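Local coordinates for manganese lipoxygenase (Gaeumannomyces graminis, PDB 5FX8), which uses a catalytic manganese ion to oxygenate linoleic and alpha-linolenic acids to 11S- and 13R-hydroperoxy fatty acids, at residues L457-R460 against A461-V464; I440-A443 against N444-Q448; R306-S309 against D310-V314; P297-V300 against H301-A304. One frame throughout, in Å; residues are numbered along the deposited sequence.

Interaction 1. Residues L457-R460 against A461-V464; sequences LRRR and AQLV
R459 and Q462 meet by stacking at the start of helix 460-481, where R459 is the N-cap residue. Their chains cross at about a right angle, yet the flat ends are almost parallel: the guanidinium and amide planes differ by only 4°. Q462 CG lies over one face of the guanidinium, displaced toward its rim, with R459 NH2 3.5 Å from Q462 CG and 3.6 Å from Q462 CD. A bend at chi3 of R459 (-71°) turns the guanidinium back over the first turn, where NH1 also approaches A461 CB at 3.8 Å, obliquely. Q462 is straight beyond CG, and its OE1 reaches back toward the loop, accepting weak, long bonds from the backbone N of R458 and of R459. L457 runs past Q462 in the opposite direction, its CG 4.0 Å from Q462 CB, while its CD2 packs against L463 CB at 4.3 Å.

Backbone bonds set the frame: Q462 N donates to R459 O (2.9 Å) from above the carbonyl plane, and V464 N donates to R460 O (2.9 Å) at a straight 166°. R460 takes its charge elsewhere, to salt bridges with D417 and D427. Amide and guanidinium therefore meet through their faces, while the one Q462 oxygen is shared by two backbone N-H groups of the loop, each bound only weakly.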
loop_
_atom_site.group_PDB
_atom_site.type_symbol
_atom_site.label_atom_id
_atom_site.label_comp_id
_atom_site.label_asym_id
_atom_site.label_seq_id
_atom_site.Cartn_x
_atom_site.Cartn_y
_atom_site.Cartn_z
ATOM N N LEU A 457 -16.419 10.421 28.073
ATOM C CA LEU A 457 -16.960 10.581 26.737
ATOM C C LEU A 457 -18.475 10.507 26.839
ATOM O O LEU A 457 -19.032 9.466 27.195
ATOM C CB LEU A 457 -16.381 9.515 25.798
ATOM C CG LEU A 457 -16.766 9.455 24.314
ATOM C CD1 LEU A 457 -15.640 8.942 23.348
ATOM C CD2 LEU A 457 -18.067 8.654 24.145
ATOM N N ARG A 458 -19.141 11.615 26.526
ATOM C CA ARG A 458 -20.553 11.764 26.826
ATOM C C ARG A 458 -21.471 11.626 25.626
ATOM O O ARG A 458 -22.652 11.326 25.818
ATOM C CB ARG A 458 -20.806 13.123 27.475
ATOM C CG ARG A 458 -19.637 13.633 28.279
ATOM C CD ARG A 458 -20.083 14.654 29.299
ATOM N NE ARG A 458 -20.732 14.025 30.446
ATOM C CZ ARG A 458 -20.238 14.039 31.676
ATOM N NH1 ARG A 458 -19.095 14.661 31.913
ATOM N NH2 ARG A 458 -20.887 13.444 32.662
ATOM N N ARG A 459 -20.974 11.819 24.406
ATOM C CA ARG A 459 -21.824 11.900 23.225
ATOM C C ARG A 459 -21.430 10.850 22.195
ATOM O O ARG A 459 -20.254 10.721 21.874
ATOM C CB ARG A 459 -21.728 13.303 22.614
ATOM C CG ARG A 459 -22.150 14.424 23.577
ATOM C CD ARG A 459 -22.034 15.831 22.960
ATOM N NE ARG A 459 -20.638 16.222 22.787
ATOM C CZ ARG A 459 -19.989 16.224 21.625
ATOM N NH1 ARG A 459 -20.603 15.874 20.500
ATOM N NH2 ARG A 459 -18.714 16.580 21.590
ATOM N N ARG A 460 -22.416 10.121 21.661
ATOM C CA ARG A 460 -22.169 9.215 20.539
ATOM C C ARG A 460 -21.343 9.860 19.432
ATOM O O ARG A 460 -20.499 9.199 18.825
ATOM C CB ARG A 460 -23.478 8.743 19.930
ATOM C CG ARG A 460 -24.322 7.970 20.831
ATOM C CD ARG A 460 -25.701 7.863 20.289
ATOM N NE ARG A 460 -26.496 7.014 21.149
ATOM C CZ ARG A 460 -27.010 5.870 20.737
ATOM N NH1 ARG A 460 -26.815 5.509 19.480
ATOM N NH2 ARG A 460 -27.712 5.102 21.557
ATOM N N ALA A 461 -21.615 11.125 19.103
ATOM C CA ALA A 461 -20.879 11.766 18.024
ATOM C C ALA A 461 -19.376 11.697 18.244
ATOM O O ALA A 461 -18.613 11.685 17.278
ATOM C CB ALA A 461 -21.316 13.220 17.873
ATOM N N GLN A 462 -18.930 11.659 19.498
ATOM C CA GLN A 462 -17.498 11.615 19.766
ATOM C C GLN A 462 -16.927 10.256 19.415
ATOM O O GLN A 462 -15.908 10.157 18.721
ATOM C CB GLN A 462 -17.215 11.942 21.226
ATOM C CG GLN A 462 -17.432 13.375 21.565
ATOM C CD GLN A 462 -17.134 13.677 22.995
ATOM O OE1 GLN A 462 -17.982 13.501 23.862
ATOM N NE2 GLN A 462 -15.918 14.138 23.259
ATOM N N LEU A 463 -17.573 9.198 19.887
ATOM C CA LEU A 463 -17.140 7.875 19.505
ATOM C C LEU A 463 -17.168 7.708 17.989
ATOM O O LEU A 463 -16.246 7.130 17.407
ATOM C CB LEU A 463 -18.011 6.839 20.207
ATOM C CG LEU A 463 -17.584 5.422 19.872
ATOM C CD1 LEU A 463 -16.160 5.244 20.312
ATOM C CD2 LEU A 463 -18.476 4.401 20.486
ATOM N N VAL A 464 -18.204 8.228 17.332
ATOM C CA VAL A 464 -18.308 8.105 15.883
ATOM C C VAL A 464 -17.164 8.846 15.200
ATOM O O VAL A 464 -16.649 8.401 14.169
ATOM C CB VAL A 464 -19.689 8.596 15.400
ATOM C CG1 VAL A 464 -19.751 8.707 13.913
ATOM C CG2 VAL A 464 -20.751 7.661 15.844
#

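Interaction 2. Residues I440-A443 against N444-Q448; sequences IAEA and NGPAQ
N444 folds back on I440 at the C-terminal end of helix 434-444, and the two side chains lie side by side, pointing the same way. From the start of the N444 chain, CB sits 3.6 Å from I440 O and CG stands at the same distance from that oxygen. With chi1 at -77°, CG is placed beside the backbone N, and the amide stays close to the preceding turn. At the tip, ND2 donates to I440 O at 2.9 Å, bent to 132°, and also touches I440 CG2 at 3.5 Å. The backbone N of N444 bonds to the same I440 O at 3.0 Å; the two donors approach from opposite faces of the carbonyl plane. A further bond from ND2 goes to the O of P453 in the following loop.

Past N444 the helix ends: G445 is the first residue to leave helical angles, and its N makes weak bonds to A441 O and E442 O. A447 N then closes onto E442 O (3.1 Å, 159°), with P446 CD beside that oxygen. The carboxylate of E442 is engaged by R67, R306 and Y72.

Chemically, one carbonyl accepts from two N-H groups of a single residue, the backbone one straighter and the side-chain one bent, and the side-chain amide joins the last helical turn to the loop beyond it.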
loop_
_atom_site.group_PDB
_atom_site.type_symbol
_atom_site.label_atom_id
_atom_site.label_comp_id
_atom_site.label_asym_id
_atom_site.label_seq_id
_atom_site.Cartn_x
_atom_site.Cartn_y
_atom_site.Cartn_z
ATOM N N ILE A 440 -10.839 5.622 26.980
ATOM C CA ILE A 440 -10.569 7.043 26.796
ATOM C C ILE A 440 -9.593 7.537 27.852
ATOM O O ILE A 440 -8.648 8.276 27.554
ATOM C CB ILE A 440 -11.873 7.846 26.811
ATOM C CG1 ILE A 440 -12.856 7.247 25.819
ATOM C CG2 ILE A 440 -11.598 9.284 26.485
ATOM C CD1 ILE A 440 -12.368 7.257 24.438
ATOM N N ALA A 441 -9.802 7.129 29.097
ATOM C CA ALA A 441 -8.881 7.512 30.159
ATOM C C ALA A 441 -7.469 6.971 29.898
ATOM O O ALA A 441 -6.473 7.663 30.114
ATOM C CB ALA A 441 -9.441 7.022 31.491
ATOM N N GLU A 442 -7.378 5.737 29.427
ATOM C CA GLU A 442 -6.109 5.098 29.114
ATOM C C GLU A 442 -5.402 5.818 27.979
ATOM O O GLU A 442 -4.176 5.978 27.998
ATOM C CB GLU A 442 -6.370 3.635 28.751
ATOM C CG GLU A 442 -5.197 2.815 28.288
ATOM C CD GLU A 442 -4.489 2.082 29.414
ATOM O OE1 GLU A 442 -5.105 1.904 30.487
ATOM O OE2 GLU A 442 -3.319 1.658 29.216
ATOM N N ALA A 443 -6.159 6.224 26.961
ATOM C CA ALA A 443 -5.570 6.964 25.862
ATOM C C ALA A 443 -5.004 8.265 26.366
ATOM O O ALA A 443 -3.863 8.616 26.066
ATOM C CB ALA A 443 -6.604 7.225 24.779
ATOM N N ASN A 444 -5.791 8.989 27.152
ATOM C CA ASN A 444 -5.355 10.298 27.588
ATOM C C ASN A 444 -4.235 10.226 28.608
ATOM O O ASN A 444 -3.504 11.205 28.759
ATOM C CB ASN A 444 -6.531 11.068 28.147
ATOM C CG ASN A 444 -7.416 11.603 27.076
ATOM O OD1 ASN A 444 -7.023 12.503 26.328
ATOM N ND2 ASN A 444 -8.624 11.074 26.990
ATOM N N GLY A 445 -4.068 9.095 29.285
ATOM C CA GLY A 445 -3.129 8.996 30.370
ATOM C C GLY A 445 -1.892 8.188 30.056
ATOM O O GLY A 445 -0.913 8.707 29.532
ATOM N N PRO A 446 -1.909 6.902 30.393
ATOM C CA PRO A 446 -0.694 6.086 30.243
ATOM C C PRO A 446 -0.215 5.955 28.814
ATOM O O PRO A 446 0.993 6.008 28.574
ATOM C CB PRO A 446 -1.108 4.720 30.793
ATOM C CG PRO A 446 -2.299 4.942 31.543
ATOM C CD PRO A 446 -2.981 6.176 31.073
ATOM N N ALA A 447 -1.122 5.758 27.863
ATOM C CA ALA A 447 -0.723 5.630 26.474
ATOM C C ALA A 447 -0.137 6.919 25.919
ATOM O O ALA A 447 0.607 6.864 24.934
ATOM C CB ALA A 447 -1.913 5.194 25.628
ATOM N N GLN A 448 -0.475 8.064 26.522
ATOM C CA GLN A 448 0.041 9.382 26.149
ATOM C C GLN A 448 -0.329 9.767 24.729
ATOM O O GLN A 448 0.495 10.301 23.998
ATOM C CB GLN A 448 1.556 9.480 26.320
ATOM C CG GLN A 448 2.063 9.355 27.743
ATOM C CD GLN A 448 3.587 9.448 27.852
ATOM O OE1 GLN A 448 4.306 9.617 26.858
ATOM N NE2 GLN A 448 4.083 9.320 29.065
#

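Interaction 3. Residues R306-S309 against D310-V314; sequences RTLS and DRHPV
S309 opens a type I beta turn that ends at H312, the N-cap of helix 313-321. In the first shell, H312 N donates to S309 O at 3.1 Å, from well above the carbonyl plane. The hydroxyl supplies a second link: OG lies anti to the S309 nitrogen (chi1 176°), which places it where it can accept from R311 N, two residues on, at 3.1 Å and 165°. L308 packs alongside on H312 and V314. L308 CB meets H312 CB at 4.1 Å, L308 CD2 stands over one face of the imidazole, offset toward its rim and 4.2 Å from H312 CD2, and L308 CD1 touches V314 CG1 at 4.2 Å.

Farther out, charged neighbours hold the turn in the fold. D310 forms a salt bridge with K66, R311 pairs with D53, and H312 NE2 is hydrogen-bonded to D433. The imidazole is thus held through both nitrogens, which fixes its rotation between the loop and the new helix, with L308 resting on one face.

ND1 provides the capping bond, filling the acceptor role at the helix start: V314 N donates to H312 ND1 at 3.1 Å, and that donor lies only 5° out of the ring plane.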
loop_
_atom_site.group_PDB
_atom_site.type_symbol
_atom_site.label_atom_id
_atom_site.label_comp_id
_atom_site.label_asym_id
_atom_site.label_seq_id
_atom_site.Cartn_x
_atom_site.Cartn_y
_atom_site.Cartn_z
ATOM N N ARG A 306 -5.708 -2.687 25.729
ATOM C CA ARG A 306 -5.516 -2.736 27.171
ATOM C C ARG A 306 -6.771 -2.459 28.008
ATOM O O ARG A 306 -6.675 -2.512 29.235
ATOM C CB ARG A 306 -4.421 -1.742 27.564
ATOM C CG ARG A 306 -3.063 -2.140 27.031
ATOM C CD ARG A 306 -2.010 -1.239 27.529
ATOM N NE ARG A 306 -2.196 -0.951 28.939
ATOM C CZ ARG A 306 -1.687 -1.668 29.931
ATOM N NH1 ARG A 306 -0.937 -2.733 29.681
ATOM N NH2 ARG A 306 -1.930 -1.310 31.175
ATOM N N THR A 307 -7.937 -2.188 27.416
ATOM C CA THR A 307 -9.077 -1.712 28.204
ATOM C C THR A 307 -10.415 -2.298 27.762
ATOM O O THR A 307 -11.263 -2.596 28.601
ATOM C CB THR A 307 -9.193 -0.182 28.148
ATOM O OG1 THR A 307 -9.105 0.260 26.785
ATOM C CG2 THR A 307 -8.163 0.510 29.010
ATOM N N LEU A 308 -10.638 -2.421 26.457
ATOM C CA LEU A 308 -11.838 -3.061 25.948
ATOM C C LEU A 308 -11.666 -4.569 25.962
ATOM O O LEU A 308 -10.582 -5.094 25.687
ATOM C CB LEU A 308 -12.146 -2.628 24.521
ATOM C CG LEU A 308 -12.096 -1.159 24.194
ATOM C CD1 LEU A 308 -12.345 -0.970 22.738
ATOM C CD2 LEU A 308 -13.138 -0.491 24.995
ATOM N N SER A 309 -12.755 -5.263 26.259
ATOM C CA SER A 309 -12.738 -6.708 26.206
ATOM C C SER A 309 -12.523 -7.160 24.775
ATOM O O SER A 309 -12.889 -6.476 23.825
ATOM C CB SER A 309 -14.055 -7.263 26.739
ATOM O OG SER A 309 -14.133 -8.667 26.635
ATOM N N ASP A 310 -11.940 -8.330 24.617
ATOM C CA ASP A 310 -11.920 -8.892 23.290
ATOM C C ASP A 310 -13.334 -9.092 22.730
ATOM O O ASP A 310 -13.507 -9.094 21.507
ATOM C CB ASP A 310 -11.116 -10.182 23.317
ATOM C CG ASP A 310 -9.604 -9.945 23.440
ATOM O OD1 ASP A 310 -9.065 -8.851 23.093
ATOM O OD2 ASP A 310 -8.933 -10.899 23.866
ATOM N N ARG A 311 -14.356 -9.218 23.578
ATOM C CA ARG A 311 -15.723 -9.409 23.095
ATOM C C ARG A 311 -16.480 -8.108 22.911
ATOM O O ARG A 311 -17.633 -8.139 22.509
ATOM C CB ARG A 311 -16.504 -10.335 24.032
ATOM C CG ARG A 311 -15.844 -11.682 24.200
ATOM C CD ARG A 311 -16.677 -12.657 25.020
ATOM N NE ARG A 311 -16.687 -12.417 26.467
ATOM C CZ ARG A 311 -17.769 -12.093 27.165
ATOM N NH1 ARG A 311 -18.940 -11.949 26.560
ATOM N NH2 ARG A 311 -17.687 -11.908 28.471
ATOM N N HIS A 312 -15.858 -6.989 23.162
ATOM C CA HIS A 312 -16.463 -5.692 22.910
ATOM C C HIS A 312 -16.564 -5.413 21.412
ATOM O O HIS A 312 -15.581 -5.579 20.688
ATOM C CB HIS A 312 -15.636 -4.632 23.570
ATOM C CG HIS A 312 -16.353 -3.348 23.757
ATOM N ND1 HIS A 312 -16.812 -2.597 22.709
ATOM C CD2 HIS A 312 -16.685 -2.675 24.875
ATOM C CE1 HIS A 312 -17.395 -1.512 23.169
ATOM N NE2 HIS A 312 -17.334 -1.538 24.483
ATOM N N PRO A 313 -17.724 -4.974 20.914
ATOM C CA PRO A 313 -17.875 -4.760 19.454
ATOM C C PRO A 313 -16.922 -3.733 18.854
ATOM O O PRO A 313 -16.516 -3.848 17.683
ATOM C CB PRO A 313 -19.341 -4.315 19.336
ATOM C CG PRO A 313 -19.987 -4.915 20.530
ATOM C CD PRO A 313 -19.002 -4.841 21.627
ATOM N N VAL A 314 -16.559 -2.726 19.628
ATOM C CA VAL A 314 -15.619 -1.733 19.134
ATOM C C VAL A 314 -14.214 -2.326 19.033
ATOM O O VAL A 314 -13.462 -2.008 18.106
ATOM C CB VAL A 314 -15.655 -0.481 20.022
ATOM C CG1 VAL A 314 -14.630 0.474 19.575
ATOM C CG2 VAL A 314 -16.989 0.160 19.928
#

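Interaction 4. Residues P297-V300 against H301-A304; sequences PEIV and HEAA
The last turns of helix 268-305, the long helix that carries the manganese ligands H290 and H294, hold this contact between i and i+4 residues. P297 brings in a kink, because its N makes no bond to the turn before. Beyond the kink, regular alpha-helical bonding is seen: H301 N donates to P297 O at 2.8 Å with an angle of 169°, and the series continues with E302 N to E298 O, A303 N to I299 O and A304 N to V300 O.

Among the side chains, E302 does most of the touching. Its CG stands beside the backbone N (chi1 -74°), and the extended chain then lies along the preceding turn, with CG 3.2 Å from E298 O. I299 crosses it obliquely, the methyl CD1 touching the E302 carboxylate at its carbon CD, 3.9 Å away. The carboxylates of E298 and E302 are not in contact: E298 OE1 and E302 OE2 lie 5.1 Å apart, and E298 finds its counter-charge in R329, which would be expected to offset part of the repulsion. E298 lies close to H294, about 4 Å between side chains, which puts this turn next to a metal ligand, with the E298 side chain about 9 Å from the manganese.

The ring of H301 leads off from the preceding turn, ND1 hydrogen-bonded to Y326 OH and NE2 to N319 OD1, while its CB stays 3.5 Å from P297 O.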
loop_
_atom_site.group_PDB
_atom_site.type_symbol
_atom_site.label_atom_id
_atom_site.label_comp_id
_atom_site.label_asym_id
_atom_site.label_seq_id
_atom_site.Cartn_x
_atom_site.Cartn_y
_atom_site.Cartn_z
ATOM N N PRO A 297 -2.649 5.608 14.845
ATOM C CA PRO A 297 -3.565 4.474 15.004
ATOM C C PRO A 297 -3.030 3.405 15.932
ATOM O O PRO A 297 -3.788 2.918 16.769
ATOM C CB PRO A 297 -3.738 3.948 13.574
ATOM C CG PRO A 297 -3.473 5.067 12.741
ATOM C CD PRO A 297 -2.460 5.920 13.426
ATOM N N GLU A 298 -1.759 3.022 15.803
ATOM C CA GLU A 298 -1.215 1.969 16.649
ATOM C C GLU A 298 -1.429 2.291 18.116
ATOM O O GLU A 298 -1.825 1.419 18.887
ATOM C CB GLU A 298 0.282 1.763 16.382
ATOM C CG GLU A 298 0.675 0.880 15.227
ATOM C CD GLU A 298 2.117 1.140 14.754
ATOM O OE1 GLU A 298 3.000 1.472 15.562
ATOM O OE2 GLU A 298 2.373 1.042 13.544
ATOM N N ILE A 299 -1.140 3.534 18.525
ATOM C CA ILE A 299 -1.226 3.875 19.940
ATOM C C ILE A 299 -2.676 3.896 20.395
ATOM O O ILE A 299 -2.983 3.483 21.516
ATOM C CB ILE A 299 -0.477 5.196 20.248
ATOM C CG1 ILE A 299 -0.259 5.385 21.744
ATOM C CG2 ILE A 299 -1.180 6.427 19.727
ATOM C CD1 ILE A 299 0.301 4.220 22.427
ATOM N N VAL A 300 -3.594 4.330 19.525
ATOM C CA VAL A 300 -5.021 4.293 19.871
ATOM C C VAL A 300 -5.500 2.859 20.018
ATOM O O VAL A 300 -6.257 2.527 20.932
ATOM C CB VAL A 300 -5.857 5.056 18.820
ATOM C CG1 VAL A 300 -7.369 4.854 19.080
ATOM C CG2 VAL A 300 -5.476 6.522 18.811
ATOM N N HIS A 301 -5.069 1.991 19.125
ATOM C CA HIS A 301 -5.406 0.594 19.271
ATOM C C HIS A 301 -4.723 -0.041 20.481
ATOM O O HIS A 301 -5.277 -0.964 21.063
ATOM C CB HIS A 301 -5.054 -0.139 17.992
ATOM C CG HIS A 301 -5.268 -1.610 18.064
ATOM N ND1 HIS A 301 -4.364 -2.467 18.653
ATOM C CD2 HIS A 301 -6.274 -2.383 17.608
ATOM C CE1 HIS A 301 -4.805 -3.705 18.560
ATOM N NE2 HIS A 301 -5.969 -3.679 17.941
ATOM N N GLU A 302 -3.532 0.403 20.875
ATOM C CA GLU A 302 -2.897 -0.163 22.063
ATOM C C GLU A 302 -3.718 0.143 23.298
ATOM O O GLU A 302 -4.001 -0.736 24.134
ATOM C CB GLU A 302 -1.489 0.409 22.246
ATOM C CG GLU A 302 -0.489 -0.124 21.304
ATOM C CD GLU A 302 0.851 0.550 21.396
ATOM O OE1 GLU A 302 1.514 0.531 22.454
ATOM O OE2 GLU A 302 1.258 1.095 20.374
ATOM N N ALA A 303 -4.072 1.418 23.440
ATOM C CA ALA A 303 -4.867 1.827 24.574
ATOM C C ALA A 303 -6.189 1.061 24.600
ATOM O O ALA A 303 -6.613 0.594 25.663
ATOM C CB ALA A 303 -5.046 3.343 24.524
ATOM N N ALA A 304 -6.810 0.844 23.426
ATOM C CA ALA A 304 -8.051 0.070 23.389
ATOM C C ALA A 304 -7.827 -1.380 23.796
ATOM O O ALA A 304 -8.610 -1.937 24.570
ATOM C CB ALA A 304 -8.700 0.133 22.006
#

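Overall arrangement
From the N terminus, interaction 4 comes first, near the end of helix 268-305, and interaction 3 adjoins it in sequence, turning the chain into helix 313-321. Interaction 2 ends helix 434-444, and interaction 1 starts helix 460-481. All four are local and lie in series, so none nests or crosses another. In space interaction 2 is the hub, touching each of the other three: its A447 and A443 pack on A303 of interaction 4, E442 OE2 forms a 2.9 Å salt bridge with R306 NE of interaction 3, and I440 CD1 meets L457 CD1 of interaction 1 at 3.8 Å. The end of helix 434-444 and the loop after it thus link the metal-bearing helix 268-305 to the loop entering helix 460-481, which carries H478.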